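Local coordinates for (S)-2-haloacid dehalogenase 4A (Burkholderia cepacia, PDB 2NO4), which catalyses the hydrolytic dehalogenation of short-chain (S)-2-haloalkanoic acids, giving the (R)-2-hydroxyalkanoic acids with inversion of configuration, at residues R51-Q54 with L55-S58; W59-L63 with M64-A68; F70-L73 with T74-L78; I166-F169 with A170-L174; F183-N187 with A188-G192. All coordinates share one frame; numbering follows the deposited sequence.

Contact 1. Residues R51-Q54 with L55-S58; sequences RQRQ and LEYS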
# COMPACT_ATOMS: atom_id res chain seq x y z
N ARG B 51 -4.16 2.06 -9.77
CA ARG B 51 -4.90 2.02 -8.52
C ARG B 51 -4.02 1.64 -7.32
O ARG B 51 -4.07 2.29 -6.28
CB ARG B 51 -6.12 1.05 -8.68
CG ARG B 51 -6.86 0.73 -7.36
CD ARG B 51 -7.56 1.94 -6.81
NE ARG B 51 -8.52 1.60 -5.76
CZ ARG B 51 -9.11 2.49 -4.97
NH1 ARG B 51 -8.83 3.77 -5.09
NH2 ARG B 51 -9.97 2.09 -4.03
N GLN B 52 -3.23 0.58 -7.46
CA GLN B 52 -2.36 0.10 -6.39
C GLN B 52 -1.34 1.16 -5.96
O GLN B 52 -1.12 1.35 -4.75
CB GLN B 52 -1.61 -1.21 -6.82
CG GLN B 52 -0.68 -1.83 -5.67
CD GLN B 52 0.74 -1.15 -5.53
OE1 GLN B 52 1.35 -0.79 -6.54
NE2 GLN B 52 1.27 -1.05 -4.27
N ARG B 53 -0.72 1.83 -6.93
CA ARG B 53 0.30 2.84 -6.62
C ARG B 53 -0.33 4.10 -6.02
O ARG B 53 0.25 4.71 -5.13
CB ARG B 53 1.13 3.25 -7.84
CG ARG B 53 2.34 2.39 -8.10
CD ARG B 53 3.18 2.13 -6.82
NE ARG B 53 4.55 1.70 -7.14
CZ ARG B 53 4.92 0.43 -7.40
NH1 ARG B 53 6.18 0.16 -7.68
NH2 ARG B 53 4.04 -0.57 -7.43
N GLN B 54 -1.52 4.47 -6.51
CA GLN B 54 -2.24 5.65 -5.98
C GLN B 54 -2.43 5.48 -4.47
O GLN B 54 -2.14 6.40 -3.69
CB GLN B 54 -3.56 5.86 -6.71
CG GLN B 54 -4.56 6.89 -6.11
CD GLN B 54 -5.97 6.64 -6.63
OE1 GLN B 54 -6.54 5.56 -6.41
NE2 GLN B 54 -6.56 7.64 -7.35
N LEU B 55 -2.89 4.29 -4.09
CA LEU B 55 -3.13 3.93 -2.72
C LEU B 55 -1.84 3.77 -1.98
O LEU B 55 -1.72 4.32 -0.90
CB LEU B 55 -3.98 2.64 -2.63
CG LEU B 55 -5.44 2.88 -3.03
CD1 LEU B 55 -6.18 1.57 -2.89
CD2 LEU B 55 -6.06 4.04 -2.23
N GLU B 56 -0.87 3.03 -2.55
CA GLU B 56 0.46 2.98 -1.93
C GLU B 56 0.98 4.38 -1.55
O GLU B 56 1.43 4.58 -0.42
CB GLU B 56 1.51 2.34 -2.86
CG GLU B 56 2.93 2.59 -2.34
CD GLU B 56 4.01 1.89 -3.16
OE1 GLU B 56 3.75 0.79 -3.68
OE2 GLU B 56 5.13 2.43 -3.28
N TYR B 57 0.96 5.31 -2.52
CA TYR B 57 1.45 6.68 -2.30
C TYR B 57 0.73 7.36 -1.15
O TYR B 57 1.35 8.08 -0.40
CB TYR B 57 1.38 7.57 -3.57
CG TYR B 57 2.24 7.09 -4.70
CD1 TYR B 57 3.30 6.20 -4.47
CD2 TYR B 57 1.96 7.48 -6.02
CE1 TYR B 57 4.10 5.73 -5.59
CE2 TYR B 57 2.75 7.04 -7.13
CZ TYR B 57 3.79 6.18 -6.91
OH TYR B 57 4.54 5.80 -8.03
N SER B 58 -0.58 7.14 -1.03
CA SER B 58 -1.33 7.74 0.04
C SER B 58 -0.89 7.20 1.42
O SER B 58 -0.76 7.96 2.35
CB SER B 58 -2.85 7.62 -0.20
OG SER B 58 -3.37 6.33 0.20

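Contact 2. Residues W59-L63 with M64-A68; sequences WTRTL and MHQYA. With SO4 (sulfate ion), chain K.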
# COMPACT_ATOMS: atom_id res chain seq x y z
N TRP B 59 -0.63 5.89 1.54
CA TRP B 59 -0.21 5.30 2.80
C TRP B 59 1.24 5.68 3.15
O TRP B 59 1.50 6.11 4.26
CB TRP B 59 -0.41 3.79 2.78
CG TRP B 59 -1.83 3.37 2.47
CD1 TRP B 59 -2.99 3.96 2.90
CD2 TRP B 59 -2.23 2.27 1.65
NE1 TRP B 59 -4.09 3.28 2.41
CE2 TRP B 59 -3.65 2.24 1.64
CE3 TRP B 59 -1.51 1.27 0.93
CZ2 TRP B 59 -4.39 1.29 0.92
CZ3 TRP B 59 -2.24 0.32 0.21
CH2 TRP B 59 -3.66 0.33 0.22
N THR B 60 2.18 5.51 2.21
CA THR B 60 3.58 5.68 2.55
C THR B 60 3.92 7.18 2.80
O THR B 60 4.72 7.47 3.66
CB THR B 60 4.49 5.08 1.48
OG1 THR B 60 4.24 5.75 0.25
CG2 THR B 60 4.21 3.54 1.32
N ARG B 61 3.31 8.08 2.03
CA ARG B 61 3.53 9.52 2.21
C ARG B 61 3.01 10.02 3.55
O ARG B 61 3.63 10.87 4.19
CB ARG B 61 2.88 10.30 1.09
CG ARG B 61 3.73 10.37 -0.17
CD ARG B 61 2.86 11.05 -1.25
NE ARG B 61 3.59 11.42 -2.48
CZ ARG B 61 4.24 12.57 -2.68
NH1 ARG B 61 4.41 13.44 -1.67
NH2 ARG B 61 4.79 12.80 -3.86
N THR B 62 1.89 9.48 4.02
CA THR B 62 1.52 9.84 5.38
C THR B 62 2.45 9.29 6.45
O THR B 62 2.80 10.00 7.41
CB THR B 62 -0.04 9.93 5.73
OG1 THR B 62 -0.37 9.33 7.01
CG2 THR B 62 -0.92 9.55 4.67
N LEU B 63 2.90 8.05 6.25
CA LEU B 63 3.86 7.41 7.19
C LEU B 63 5.19 8.13 7.24
O LEU B 63 5.78 8.22 8.31
CB LEU B 63 4.08 5.93 6.84
CG LEU B 63 2.91 5.00 7.22
CD1 LEU B 63 3.08 3.62 6.64
CD2 LEU B 63 2.72 4.97 8.76
N MET B 64 5.67 8.62 6.10
CA MET B 64 6.94 9.35 6.10
C MET B 64 6.76 10.89 6.18
O MET B 64 7.73 11.64 6.01
CB MET B 64 7.82 8.96 4.90
CG MET B 64 7.35 9.49 3.53
SD MET B 64 8.40 9.04 2.12
CE MET B 64 7.81 7.38 1.68
N HIS B 65 5.53 11.35 6.37
CA HIS B 65 5.28 12.80 6.58
C HIS B 65 5.59 13.66 5.34
O HIS B 65 6.16 14.74 5.45
CB HIS B 65 6.06 13.32 7.83
CG HIS B 65 5.91 12.45 9.04
ND1 HIS B 65 4.70 11.91 9.42
CD2 HIS B 65 6.81 11.99 9.94
CE1 HIS B 65 4.86 11.17 10.51
NE2 HIS B 65 6.13 11.20 10.83
N GLN B 66 5.23 13.15 4.16
CA GLN B 66 5.39 13.92 2.94
C GLN B 66 4.03 13.95 2.20
O GLN B 66 3.89 13.46 1.09
CB GLN B 66 6.54 13.38 2.08
CG GLN B 66 6.81 14.19 0.82
CD GLN B 66 7.69 15.43 1.07
OE1 GLN B 66 8.31 15.56 2.13
NE2 GLN B 66 7.77 16.31 0.09
N TYR B 67 3.02 14.52 2.84
CA TYR B 67 1.73 14.71 2.18
C TYR B 67 1.79 15.46 0.86
O TYR B 67 2.52 16.45 0.70
CB TYR B 67 0.70 15.39 3.13
CG TYR B 67 -0.68 15.52 2.51
CD1 TYR B 67 -1.61 14.49 2.62
CD2 TYR B 67 -1.04 16.67 1.79
CE1 TYR B 67 -2.91 14.61 2.06
CE2 TYR B 67 -2.32 16.80 1.22
CZ TYR B 67 -3.24 15.75 1.36
OH TYR B 67 -4.48 15.85 0.78
N ALA B 68 1.01 14.96 -0.10
CA ALA B 68 0.62 15.72 -1.27
C ALA B 68 -0.79 15.25 -1.54
O ALA B 68 -1.19 14.16 -1.08
CB ALA B 68 1.51 15.42 -2.48
S SO4 K . 6.00 16.48 -3.34
O1 SO4 K . 5.01 17.40 -3.84
O2 SO4 K . 7.32 17.13 -3.29
O3 SO4 K . 5.67 16.06 -2.00
O4 SO4 K . 6.07 15.35 -4.31
O HOH W 1 1.85 12.39 8.01

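Contact 3. Residues F70-L73 with T74-L78; sequences FWQL and TDEAL. With SO4 (sulfate ion), chain K.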
# COMPACT_ATOMS: atom_id res chain seq x y z
N PHE B 70 -4.55 14.21 -3.38
CA PHE B 70 -4.88 12.93 -4.00
C PHE B 70 -4.79 13.00 -5.49
O PHE B 70 -4.37 12.04 -6.15
CB PHE B 70 -6.23 12.43 -3.52
CG PHE B 70 -6.40 10.92 -3.60
CD1 PHE B 70 -5.53 10.06 -2.91
CD2 PHE B 70 -7.48 10.36 -4.32
CE1 PHE B 70 -5.73 8.67 -2.92
CE2 PHE B 70 -7.68 8.97 -4.34
CZ PHE B 70 -6.78 8.13 -3.61
N TRP B 71 -5.15 14.16 -6.04
CA TRP B 71 -4.97 14.39 -7.49
C TRP B 71 -3.50 14.26 -7.93
O TRP B 71 -3.19 13.65 -8.98
CB TRP B 71 -5.55 15.76 -7.89
CG TRP B 71 -5.54 16.02 -9.36
CD1 TRP B 71 -4.72 16.90 -10.01
CD2 TRP B 71 -6.37 15.43 -10.37
NE1 TRP B 71 -4.98 16.89 -11.36
CE2 TRP B 71 -6.00 16.01 -11.61
CE3 TRP B 71 -7.40 14.48 -10.34
CZ2 TRP B 71 -6.63 15.67 -12.83
CZ3 TRP B 71 -8.04 14.14 -11.56
CH2 TRP B 71 -7.64 14.75 -12.78
N GLN B 72 -2.59 14.85 -7.15
CA GLN B 72 -1.17 14.75 -7.46
C GLN B 72 -0.73 13.28 -7.41
O GLN B 72 -0.01 12.82 -8.27
CB GLN B 72 -0.30 15.59 -6.52
CG GLN B 72 1.21 15.59 -6.89
CD GLN B 72 2.04 16.46 -5.97
OE1 GLN B 72 1.60 17.53 -5.55
NE2 GLN B 72 3.25 16.01 -5.65
N LEU B 73 -1.15 12.57 -6.38
CA LEU B 73 -0.80 11.15 -6.27
C LEU B 73 -1.37 10.29 -7.41
O LEU B 73 -0.72 9.33 -7.86
CB LEU B 73 -1.29 10.56 -4.94
CG LEU B 73 -0.80 11.29 -3.68
CD1 LEU B 73 -1.09 10.46 -2.43
CD2 LEU B 73 0.65 11.82 -3.75
N THR B 74 -2.60 10.61 -7.82
CA THR B 74 -3.28 9.95 -8.94
C THR B 74 -2.46 10.14 -10.22
O THR B 74 -2.23 9.20 -10.97
CB THR B 74 -4.75 10.45 -9.09
OG1 THR B 74 -5.43 10.23 -7.84
CG2 THR B 74 -5.50 9.71 -10.23
N ASP B 75 -2.01 11.38 -10.45
CA ASP B 75 -1.17 11.76 -11.58
C ASP B 75 0.18 11.00 -11.55
O ASP B 75 0.58 10.37 -12.55
CB ASP B 75 -0.99 13.30 -11.54
CG ASP B 75 -0.34 13.86 -12.79
OD1 ASP B 75 0.89 13.72 -12.95
OD2 ASP B 75 -1.06 14.44 -13.63
N GLU B 76 0.87 11.04 -10.42
CA GLU B 76 2.16 10.36 -10.25
C GLU B 76 2.03 8.83 -10.47
O GLU B 76 2.87 8.23 -11.12
CB GLU B 76 2.74 10.65 -8.87
CG GLU B 76 3.16 12.13 -8.73
CD GLU B 76 3.52 12.52 -7.30
OE1 GLU B 76 3.21 11.76 -6.34
OE2 GLU B 76 4.08 13.64 -7.13
N ALA B 77 0.97 8.25 -9.91
CA ALA B 77 0.68 6.81 -10.07
C ALA B 77 0.40 6.44 -11.53
O ALA B 77 0.84 5.39 -12.00
CB ALA B 77 -0.51 6.38 -9.13
N LEU B 78 -0.32 7.31 -12.25
CA LEU B 78 -0.63 7.03 -13.64
C LEU B 78 0.64 7.12 -14.48
O LEU B 78 0.86 6.29 -15.34
CB LEU B 78 -1.66 7.98 -14.21
CG LEU B 78 -2.04 7.84 -15.71
CD1 LEU B 78 -2.56 6.44 -16.04
CD2 LEU B 78 -3.04 8.94 -16.11
S SO4 K . 6.00 16.48 -3.34
O1 SO4 K . 5.01 17.40 -3.84
O2 SO4 K . 7.32 17.13 -3.29
O3 SO4 K . 5.67 16.06 -2.00
O4 SO4 K . 6.07 15.35 -4.31

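Contact 4. Residues I166-F169 with A170-L174; sequences IYQF and ACDRL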
# COMPACT_ATOMS: atom_id res chain seq x y z
N ILE B 166 -8.57 11.05 10.45
CA ILE B 166 -9.54 11.33 9.38
C ILE B 166 -10.99 10.92 9.71
O ILE B 166 -11.93 11.65 9.36
CB ILE B 166 -9.09 10.84 7.97
CG1 ILE B 166 -9.98 11.49 6.90
CG2 ILE B 166 -9.11 9.30 7.90
CD1 ILE B 166 -9.63 11.11 5.43
N TYR B 167 -11.17 9.78 10.37
CA TYR B 167 -12.48 9.35 10.86
C TYR B 167 -12.97 10.30 11.97
O TYR B 167 -14.16 10.62 12.03
CB TYR B 167 -12.45 7.88 11.33
CG TYR B 167 -11.89 6.97 10.23
CD1 TYR B 167 -12.61 6.79 9.03
CD2 TYR B 167 -10.65 6.33 10.37
CE1 TYR B 167 -12.11 5.98 7.99
CE2 TYR B 167 -10.13 5.52 9.32
CZ TYR B 167 -10.89 5.35 8.14
OH TYR B 167 -10.43 4.58 7.09
N GLN B 168 -12.06 10.75 12.84
CA GLN B 168 -12.37 11.72 13.91
C GLN B 168 -12.84 13.05 13.33
O GLN B 168 -13.79 13.64 13.83
CB GLN B 168 -11.16 11.94 14.83
CG GLN B 168 -11.43 12.87 16.04
CD GLN B 168 -12.52 12.33 16.94
OE1 GLN B 168 -13.54 12.97 17.15
NE2 GLN B 168 -12.33 11.14 17.45
N PHE B 169 -12.16 13.51 12.27
CA PHE B 169 -12.56 14.69 11.50
C PHE B 169 -14.05 14.65 11.06
O PHE B 169 -14.75 15.66 11.17
CB PHE B 169 -11.63 14.88 10.28
CG PHE B 169 -11.94 16.09 9.42
CD1 PHE B 169 -11.71 17.39 9.90
CD2 PHE B 169 -12.43 15.94 8.12
CE1 PHE B 169 -11.99 18.53 9.08
CE2 PHE B 169 -12.72 17.06 7.32
CZ PHE B 169 -12.49 18.34 7.80
N ALA B 170 -14.51 13.49 10.57
CA ALA B 170 -15.91 13.28 10.20
C ALA B 170 -16.86 13.44 11.40
O ALA B 170 -17.89 14.09 11.29
CB ALA B 170 -16.09 11.85 9.52
N CYS B 171 -16.52 12.82 12.53
CA CYS B 171 -17.27 12.97 13.79
C CYS B 171 -17.36 14.44 14.17
O CYS B 171 -18.45 14.93 14.41
CB CYS B 171 -16.60 12.20 14.93
SG CYS B 171 -16.70 10.46 14.72
N ASP B 172 -16.22 15.11 14.20
CA ASP B 172 -16.13 16.56 14.49
C ASP B 172 -16.98 17.42 13.55
O ASP B 172 -17.80 18.22 14.02
CB ASP B 172 -14.68 17.06 14.51
CG ASP B 172 -13.84 16.41 15.60
OD1 ASP B 172 -14.36 15.73 16.51
OD2 ASP B 172 -12.62 16.55 15.55
N ARG B 173 -16.80 17.28 12.25
CA ARG B 173 -17.55 18.11 11.32
C ARG B 173 -19.05 17.79 11.31
O ARG B 173 -19.88 18.69 11.13
CB ARG B 173 -17.00 17.99 9.91
CG ARG B 173 -15.69 18.71 9.74
CD ARG B 173 -15.83 20.23 10.02
NE ARG B 173 -15.03 20.95 9.05
CZ ARG B 173 -15.44 21.25 7.82
NH1 ARG B 173 -16.69 20.95 7.41
NH2 ARG B 173 -14.61 21.87 7.01
N LEU B 174 -19.39 16.51 11.46
CA LEU B 174 -20.80 16.11 11.36
C LEU B 174 -21.57 16.18 12.67
O LEU B 174 -22.79 15.98 12.67
CB LEU B 174 -20.95 14.72 10.72
CG LEU B 174 -20.43 14.63 9.27
CD1 LEU B 174 -20.41 13.16 8.83
CD2 LEU B 174 -21.26 15.49 8.30

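Contact 5. Residues F183-N187 with A188-G192; sequences FVSSN and AWDLG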
# COMPACT_ATOMS: atom_id res chain seq x y z
N PHE B 183 -20.69 3.42 8.50
CA PHE B 183 -19.62 3.72 7.57
C PHE B 183 -19.61 2.71 6.44
O PHE B 183 -19.49 1.50 6.69
CB PHE B 183 -18.23 3.75 8.24
CG PHE B 183 -17.11 4.21 7.29
CD1 PHE B 183 -16.92 5.56 7.06
CD2 PHE B 183 -16.30 3.28 6.61
CE1 PHE B 183 -15.91 6.03 6.18
CE2 PHE B 183 -15.27 3.73 5.74
CZ PHE B 183 -15.08 5.11 5.53
N VAL B 184 -19.72 3.19 5.20
CA VAL B 184 -19.91 2.29 4.04
C VAL B 184 -18.73 2.37 3.05
O VAL B 184 -18.40 3.43 2.55
CB VAL B 184 -21.24 2.58 3.27
CG1 VAL B 184 -21.41 1.62 2.10
CG2 VAL B 184 -22.45 2.48 4.24
N SER B 185 -18.10 1.22 2.77
CA SER B 185 -16.95 1.23 1.83
C SER B 185 -16.80 -0.12 1.12
O SER B 185 -17.15 -1.17 1.68
CB SER B 185 -15.65 1.60 2.59
OG SER B 185 -14.54 1.72 1.68
N SER B 186 -16.24 -0.10 -0.09
CA SER B 186 -15.74 -1.31 -0.74
C SER B 186 -14.28 -1.63 -0.43
O SER B 186 -13.77 -2.68 -0.83
CB SER B 186 -15.90 -1.20 -2.26
OG SER B 186 -17.27 -1.11 -2.59
N ASN B 187 -13.59 -0.69 0.22
CA ASN B 187 -12.14 -0.87 0.45
C ASN B 187 -11.90 -1.45 1.82
O ASN B 187 -12.19 -0.80 2.80
CB ASN B 187 -11.43 0.49 0.30
CG ASN B 187 -11.65 1.09 -1.08
OD1 ASN B 187 -11.51 0.40 -2.09
ND2 ASN B 187 -12.06 2.34 -1.13
N ALA B 188 -11.38 -2.68 1.87
CA ALA B 188 -11.18 -3.39 3.13
C ALA B 188 -10.29 -2.67 4.15
O ALA B 188 -10.55 -2.75 5.33
CB ALA B 188 -10.68 -4.84 2.87
N TRP B 189 -9.24 -1.96 3.68
CA TRP B 189 -8.33 -1.21 4.55
C TRP B 189 -9.06 -0.01 5.23
O TRP B 189 -8.78 0.35 6.36
CB TRP B 189 -7.07 -0.75 3.74
CG TRP B 189 -7.38 -0.09 2.44
CD1 TRP B 189 -7.43 -0.71 1.23
CD2 TRP B 189 -7.76 1.29 2.21
NE1 TRP B 189 -7.81 0.18 0.26
CE2 TRP B 189 -8.02 1.41 0.82
CE3 TRP B 189 -7.90 2.42 3.04
CZ2 TRP B 189 -8.44 2.63 0.21
CZ3 TRP B 189 -8.33 3.66 2.42
CH2 TRP B 189 -8.58 3.74 1.03
N ASP B 190 -10.00 0.57 4.51
CA ASP B 190 -10.80 1.70 4.94
C ASP B 190 -11.83 1.22 5.97
O ASP B 190 -12.02 1.87 7.01
CB ASP B 190 -11.48 2.29 3.69
CG ASP B 190 -12.19 3.63 3.96
OD1 ASP B 190 -11.91 4.32 4.98
OD2 ASP B 190 -13.05 3.98 3.09
N LEU B 191 -12.47 0.09 5.72
CA LEU B 191 -13.33 -0.58 6.73
C LEU B 191 -12.51 -0.97 7.99
O LEU B 191 -13.01 -0.88 9.09
CB LEU B 191 -14.07 -1.79 6.15
CG LEU B 191 -14.98 -1.42 4.96
CD1 LEU B 191 -15.11 -2.62 4.04
CD2 LEU B 191 -16.34 -0.89 5.43
N GLY B 192 -11.29 -1.45 7.80
CA GLY B 192 -10.41 -1.78 8.92
C GLY B 192 -10.15 -0.57 9.79
O GLY B 192 -10.34 -0.64 10.99
O HOH W 2 -8.64 -1.27 -2.07

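Contact 1. Residues R51-Q54 with L55-S58
With CG of R51 anti to the backbone N (chi1 170°) and the chain bent at the next bond, the guanidinium runs forward along helix 43-63 to L55, one turn later. This is an i to i+4 packing within a single helix: CD1 of L55 sits over the centre of the guanidinium, 3.7 Å from R51 CZ. At its rim NH1 of R51 gives a hydrogen bond to Q54 OE1 at 3.2 Å, with OE1 near the guanidinium plane; Q54 NE2 in turn bonds to T74 OG1. R51 binds the (S)-2-haloacid, and these contacts are consistent with steadying the substrate-binding group. On the other flank Q52 also bends at chi2, but in the opposite sense, and its NE2 donates to the anti lone pair of E56 OE1 at 3.1 Å, the amide and carboxylate planes standing 61° apart. Its OE1 receives R53 NH2 at 2.8 Å. R53 lies alongside E56 in only a long salt bridge, NE to OE1 3.7 Å, in which no N-H points at the oxygen. The stronger partner of R53 and of Y57 OH is E212 of the second subunit, while E56 OE2 bonds to Y213 of that subunit, at the dimer interface. The carbonyl oxygen of R53 accepts Y57 N at 2.8 Å and stands over one face of the Y57 ring, offset toward its rim, 3.1 Å from CG.

Contact 2. Residues W59-L63 with M64-A68
R61 and Q66 meet where helix 43-63 ends, and the tight part of the contact is the backbone there. A Schellman motif closes the helix: Q66 N donates to R61 O at 2.8 Å, and H65, the C-prime residue with positive phi, gives a weaker bond from its N to T62 O. One residue earlier, M64 N still bonds to T60 O at 2.9 Å. The side chain of M64 folds back over this last turn, its CE 4.0 Å from T60 CB.

R61 follows the emerging loop. Its chain is extended from CG to NE (chi2 173°, chi3 170°), which carries the guanidinium past the helix end to the main chain beyond. There NH1 donates to Q66 O at 2.8 Å, the oxygen lying 7° out of the guanidinium plane, while CB of A68 rests over one face, 3.6 Å from NH1. E76 of helix 70-84 forms a salt bridge with R61, linking the end of helix 43-63 to the next helix.

The outer side is polar. A sulfate, probably from the crystallisation liquor, takes nearly straight bonds from R61 NH1 to O3 and from NH2 to O4, and Q66 NE2 also reaches O3. K196 of the second subunit binds Q66 OE1. Looser is the exposed H65, linked to the helix end through a water between T62 O and H65 ND1. With a sulfate at its edge and the E76 carboxylate nearby, the positive charge of R61 is consistent with its gathering both anions while NH1 also bonds to the loop backbone.

Contact 3. Residues F70-L73 with T74-L78
Q72 and E76 meet one turn apart on the exposed side of helix 70-84. NE2 of Q72 donates to E76 OE2 at 2.9 Å, nearly straight at 167°; the oxygen lies in the amide plane but is itself approached from above the carboxylate, the two planes standing 78° apart. The same nitrogen gives its other hydrogen to O1 of a sulfate, also at 2.9 Å. The extended chain of Q72 (chi2 178°) carries the amide to both acceptors. E76 runs extended too, and its other oxygen, OE1, lies 3.6 Å from L73 CD2 and forms a salt bridge with R61.

On the buried side T74 is hydrogen-bonded twice to one carbonyl: its N reaches F70 O at 2.8 Å and its OG1 at 2.7 Å, from opposite faces of the carbonyl plane. OG1 also stands over a face of the F70 ring, 4.1 Å from CD2, and accepts from Q54 NE2, so a single hydroxyl links helix 70-84 to helix 43-63.

Farther out, F70 packs against N129, which binds the haloacid, and M134 of helix 132-141. D75 pairs with K94 of helix 90-102. The chemistry thus divides across the helix: hydroxyl, carbonyl and amide satisfy one another inside, whereas outside the glutamate carboxylate is probably balanced by R61, whose charge also probably offsets that of the sulfate.

Contact 4. Residues I166-F169 with A170-L174
F169 and R173 stand one turn apart on helix 164-174, which packs beside the parallel sheet of this HAD-family Rossmann-like fold. The F169 ring leaves the backbone with CG anti to N (chi1 -179°), and so leans toward the C-terminal turn. R173 takes a different staggered position, CG anti to the carbonyl carbon, then bends at both chi2 and chi3; the two side chains consequently run side by side in the same direction. CG of R173 lies over the ring face in a CH-pi contact, 4.0 Å from the centroid of F169 and 21° off the ring normal. CG leads the contact, while R173 NE also comes 3.9 Å from F169 CZ; ring and guanidinium planes are 63° apart and do not stack in parallel. L152 of strand 150-153 touches both residues, placing the pair against the outer strand.

On another flank Q168 bends at chi2 toward D172, whose carboxylate folds back over the turn; D172 CG comes 3.3 Å from Q168 O.

Y167, important for catalysis by inference, points toward helix 188-197 instead. CG2 of I166 lies over the centre of its ring, and its hydroxyl bonds to D190. A170 and I166 face L127 of strand 123-128.

Across the contact the backbone bonds shorten in turn: A170 N to I166 O is weak at 3.4 Å, C171 N to Y167 O is 3.3 Å, D172 N reaches Q168 O at 2.9 Å, and R173 N meets F169 O at 2.8 Å.

Contact 5. Residues F183-N187 with A188-G192
The F183 ring and the D190 carboxylate cross at about a right angle, their planes 85° apart. CG of D190 lies in the ring plane at the rim, and OD1 comes 3.3 Å from F183 CZ, so the acid meets ring C-H groups. S185 adds a hydroxyl from the same strand: its OG donates to D190 OD2 at 3.1 Å, on the anti side and somewhat out of the carboxylate plane. With OG anti to its own N (chi1 -175°), S185 also accepts from N187 N at 3.0 Å, an ST turn that shapes the bend between strand 181-185 and helix 188-197.

N187 and W189 are arranged quite differently. They run side by side with amide and indole planes only 7° apart, and CB of N187 rests over the five-membered ring of W189, 3.9 Å from its centroid. A water accepts from W189 NE1 and makes a weak bond to N187 OD1. N187 occupies the N-cap position, but its side chain turns to the active site, where ND2 bonds to Y22 O; its carbonyl receives L191 N at 3.1 Å. L191 packs behind, CD2 3.8 Å from S185 CB.

This is the strand-to-helix connection of a beta-alpha-beta unit, within the region 185-190 inferred to matter for catalysis. K161 forms a salt bridge with D190 OD2 and Y167 OH bonds to OD1. S185, K161 and Y167 thus all meet the buried carboxylate, consistent with a fixed orientation near the nucleophile D20, whose own carboxylate approaches it closely.

In the fold
Contacts 1 and 5 are the buried pair, whereas contacts 2, 3 and 4 are only partly buried. Contacts 1 and 2 share helix 43-63, and contact 3 lies on helix 70-84 beside it; R61 with E76 and Q54 with T74 join the two helices, and one sulfate is bound by contacts 2 and 3. Contacts 4 and 5 pack on the parallel sheet and meet through Y167 and D190. W189 of contact 5 reaches across to L55 of contact 1 and W59 of contact 2. Contacts 1, 2 and 5 also touch the second subunit. Charged and amide groups dominate the helix pair, CH-pi packing occurs in contacts 4 and 5, and a carboxylate beside the nucleophile D20 sets contact 5 apart.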